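Local coordinates for putative carbonic anhydrase (Streptococcus mutans, PDB 3LAS) that catalyses the zinc-dependent interconversion of carbon dioxide and hydrogencarbonate as a beta-class carbonic anhydrase, at the interface of chains A and B. Coordinates in Å, arbitrary orientation; residue numbers count along the deposited sequence, not the author numbering. Chains: chain A/B, Putative carbonic anhydrase.

The interface of chains A and B. Residues chain A 33, 35, 49, 51, 85, 87; chain B 5-6, 9.
Helix 5-20 of chain B begins with its N-terminal end at the start of chain A strand 85-91, and the successive backbone NH groups of B:Tyr5 and B:Phe6, in its first turn, face the carboxylate of A:Glu85. This is the N-terminal arm exchange typical of beta-class carbonic anhydrase dimers: the helix of one subunit lies over the sheet of the other, and the two-fold repeats the contact with the chains swapped.

The A:Glu85 carboxylate caps the helix end from the other subunit, in the manner of an N-cap. Its extended chain, with CG anti to the backbone N (chi1 177°), brings both oxygens there. OE1 accepts from B:Tyr5 N at 3.0 Å through its syn lone pair; OE2 takes B:Phe6 N at 2.9 Å, also on the syn side but 25° out of the carboxylate plane. The positive end of the helix dipole would be expected to stabilise the carboxylate's negative charge.

One turn on, B:Phe9 points tip to tip at A:Val33 and A:Ile35 of strand 33-38, while A:Leu49 and A:Leu51 cross it obliquely. Its CE2 meets A:Val33 CG1 at 3.7 Å, with A:Ile35 CD1 also nearby, while CE1 touches A:Leu51 CD2 at 3.5 Å. A:Leu49 CB sits over one face towards the rim; the opposite face, also towards its rim, is met by B:Tyr5 O of its own helix. A:Val33 CG2 packs against B:Tyr5 CB at 3.7 Å. A:Val87 crosses B:Phe6 at about a right angle, its CG2 3.8 Å from B:Phe6 CD1, and the same methyl also touches the B:Phe9 ring at CE2.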
ATOM      1  N   VAL A  33       7.092  12.864   3.205  1.00  8.32           N
ATOM      2  CA  VAL A  33       5.984  12.227   3.920  1.00  7.20           C
ATOM      3  C   VAL A  33       5.788  10.806   3.429  1.00  7.54           C
ATOM      4  O   VAL A  33       5.902  10.528   2.204  1.00  8.65           O
ATOM      5  CB  VAL A  33       4.660  13.015   3.716  1.00  8.88           C
ATOM      6  CG1 VAL A  33       3.512  12.291   4.453  1.00 10.30           C
ATOM      7  CG2 VAL A  33       4.782  14.438   4.180  1.00  9.08           C
ATOM      8  N   ILE A  35       2.599   8.035   3.807  1.00  6.65           N
ATOM      9  CA  ILE A  35       1.195   7.839   4.229  1.00  6.98           C
ATOM     10  C   ILE A  35       0.940   6.395   4.443  1.00  7.22           C
ATOM     11  O   ILE A  35       1.365   5.566   3.614  1.00  9.46           O
ATOM     12  CB  ILE A  35       0.305   8.367   3.099  1.00  8.64           C
ATOM     13  CG1 ILE A  35       0.543   9.899   2.916  1.00 10.12           C
ATOM     14  CG2 ILE A  35      -1.204   8.107   3.383  1.00  9.86           C
ATOM     15  CD1 ILE A  35       0.362  10.296   1.456  1.00 11.65           C
ATOM     16  N   LEU A  49      -5.333  13.953  -1.401  1.00  9.54           N
ATOM     17  CA  LEU A  49      -4.371  14.749  -0.660  1.00  9.81           C
ATOM     18  C   LEU A  49      -3.689  15.798  -1.476  1.00  9.77           C
ATOM     19  O   LEU A  49      -2.798  16.488  -0.923  1.00 10.63           O
ATOM     20  CB  LEU A  49      -3.367  13.820   0.089  1.00 10.20           C
ATOM     21  CG  LEU A  49      -3.961  12.745   0.998  1.00  9.85           C
ATOM     22  CD1 LEU A  49      -2.786  11.899   1.562  1.00 12.56           C
ATOM     23  CD2 LEU A  49      -4.800  13.289   2.125  1.00 13.02           C
ATOM     24  N   LEU A  51      -1.568  15.260  -4.074  1.00  9.55           N
ATOM     25  CA  LEU A  51      -0.169  14.846  -4.399  1.00  9.57           C
ATOM     26  C   LEU A  51       0.107  14.981  -5.840  1.00  8.67           C
ATOM     27  O   LEU A  51      -0.567  14.415  -6.698  1.00 12.48           O
ATOM     28  CB  LEU A  51       0.073  13.385  -4.005  1.00  9.00           C
ATOM     29  CG  LEU A  51      -0.307  13.019  -2.544  1.00 10.34           C
ATOM     30  CD1 LEU A  51      -0.002  11.522  -2.398  1.00 13.50           C
ATOM     31  CD2 LEU A  51       0.477  13.895  -1.580  1.00 13.25           C
ATOM     32  N   GLU A  85       8.134  12.363   8.096  1.00  9.04           N
ATOM     33  CA  GLU A  85       6.802  12.621   8.587  1.00  9.83           C
ATOM     34  C   GLU A  85       5.898  11.442   8.185  1.00  8.10           C
ATOM     35  O   GLU A  85       6.108  10.844   7.116  1.00  8.51           O
ATOM     36  CB  GLU A  85       6.311  13.972   7.915  1.00 11.10           C
ATOM     37  CG  GLU A  85       4.875  14.288   8.316  1.00 11.62           C
ATOM     38  CD  GLU A  85       4.440  15.732   7.888  1.00 11.88           C
ATOM     39  OE1 GLU A  85       5.236  16.600   7.495  1.00 12.70           O
ATOM     40  OE2 GLU A  85       3.195  15.897   8.025  1.00 12.74           O
ATOM     41  N   VAL A  87       1.702  10.007   8.037  1.00  8.21           N
ATOM     42  CA  VAL A  87       0.253  10.220   8.191  1.00  7.86           C
ATOM     43  C   VAL A  87      -0.384   8.881   8.257  1.00  7.90           C
ATOM     44  O   VAL A  87      -0.212   8.067   7.317  1.00  9.84           O
ATOM     45  CB  VAL A  87      -0.305  11.033   7.010  1.00  8.20           C
ATOM     46  CG1 VAL A  87      -1.865  11.199   7.128  1.00 10.24           C
ATOM     47  CG2 VAL A  87       0.327  12.387   6.911  1.00  9.31           C
TER
ATOM     48  N   TYR B   5       3.556  18.958   6.834  1.00  9.99           N
ATOM     49  CA  TYR B   5       3.041  18.844   5.509  1.00 10.32           C
ATOM     50  C   TYR B   5       1.622  18.258   5.530  1.00  9.47           C
ATOM     51  O   TYR B   5       0.811  18.568   4.613  1.00  9.79           O
ATOM     52  CB  TYR B   5       4.002  18.016   4.607  1.00 12.27           C
ATOM     53  CG  TYR B   5       3.872  18.403   3.240  1.00 18.81           C
ATOM     54  CD1 TYR B   5       4.726  19.336   2.627  1.00 19.13           C
ATOM     55  CD2 TYR B   5       2.841  17.876   2.511  1.00 19.18           C
ATOM     56  CE1 TYR B   5       4.539  19.723   1.286  1.00 20.79           C
ATOM     57  CE2 TYR B   5       2.661  18.260   1.175  1.00 21.20           C
ATOM     58  CZ  TYR B   5       3.499  19.206   0.622  1.00 21.12           C
ATOM     59  OH  TYR B   5       3.254  19.524  -0.723  1.00 23.85           O
ATOM     60  N   PHE B   6       1.280  17.466   6.556  1.00  9.34           N
ATOM     61  CA  PHE B   6      -0.096  17.002   6.691  1.00  9.50           C
ATOM     62  C   PHE B   6      -1.069  18.162   6.597  1.00  8.95           C
ATOM     63  O   PHE B   6      -2.171  18.043   6.005  1.00  9.49           O
ATOM     64  CB  PHE B   6      -0.223  16.322   8.031  1.00 10.07           C
ATOM     65  CG  PHE B   6      -1.650  15.962   8.393  1.00 11.18           C
ATOM     66  CD1 PHE B   6      -2.320  14.897   7.792  1.00 12.21           C
ATOM     67  CD2 PHE B   6      -2.308  16.696   9.353  1.00 10.64           C
ATOM     68  CE1 PHE B   6      -3.628  14.595   8.164  1.00 11.95           C
ATOM     69  CE2 PHE B   6      -3.612  16.436   9.738  1.00 12.37           C
ATOM     70  CZ  PHE B   6      -4.260  15.348   9.165  1.00 10.98           C
ATOM     71  N   PHE B   9      -1.866  18.851   3.116  1.00  9.23           N
ATOM     72  CA  PHE B   9      -2.783  17.854   2.560  1.00  9.41           C
ATOM     73  C   PHE B   9      -4.195  18.178   2.970  1.00  8.60           C
ATOM     74  O   PHE B   9      -5.085  18.068   2.091  1.00  9.34           O
ATOM     75  CB  PHE B   9      -2.470  16.453   3.123  1.00  9.91           C
ATOM     76  CG  PHE B   9      -1.136  15.846   2.776  1.00 12.13           C
ATOM     77  CD1 PHE B   9      -0.367  16.308   1.769  1.00 13.27           C
ATOM     78  CD2 PHE B   9      -0.802  14.650   3.498  1.00 12.60           C
ATOM     79  CE1 PHE B   9       0.856  15.604   1.423  1.00 17.81           C
ATOM     80  CE2 PHE B   9       0.384  13.910   3.212  1.00 14.90           C
ATOM     81  CZ  PHE B   9       1.187  14.444   2.244  1.00 14.14           C
TER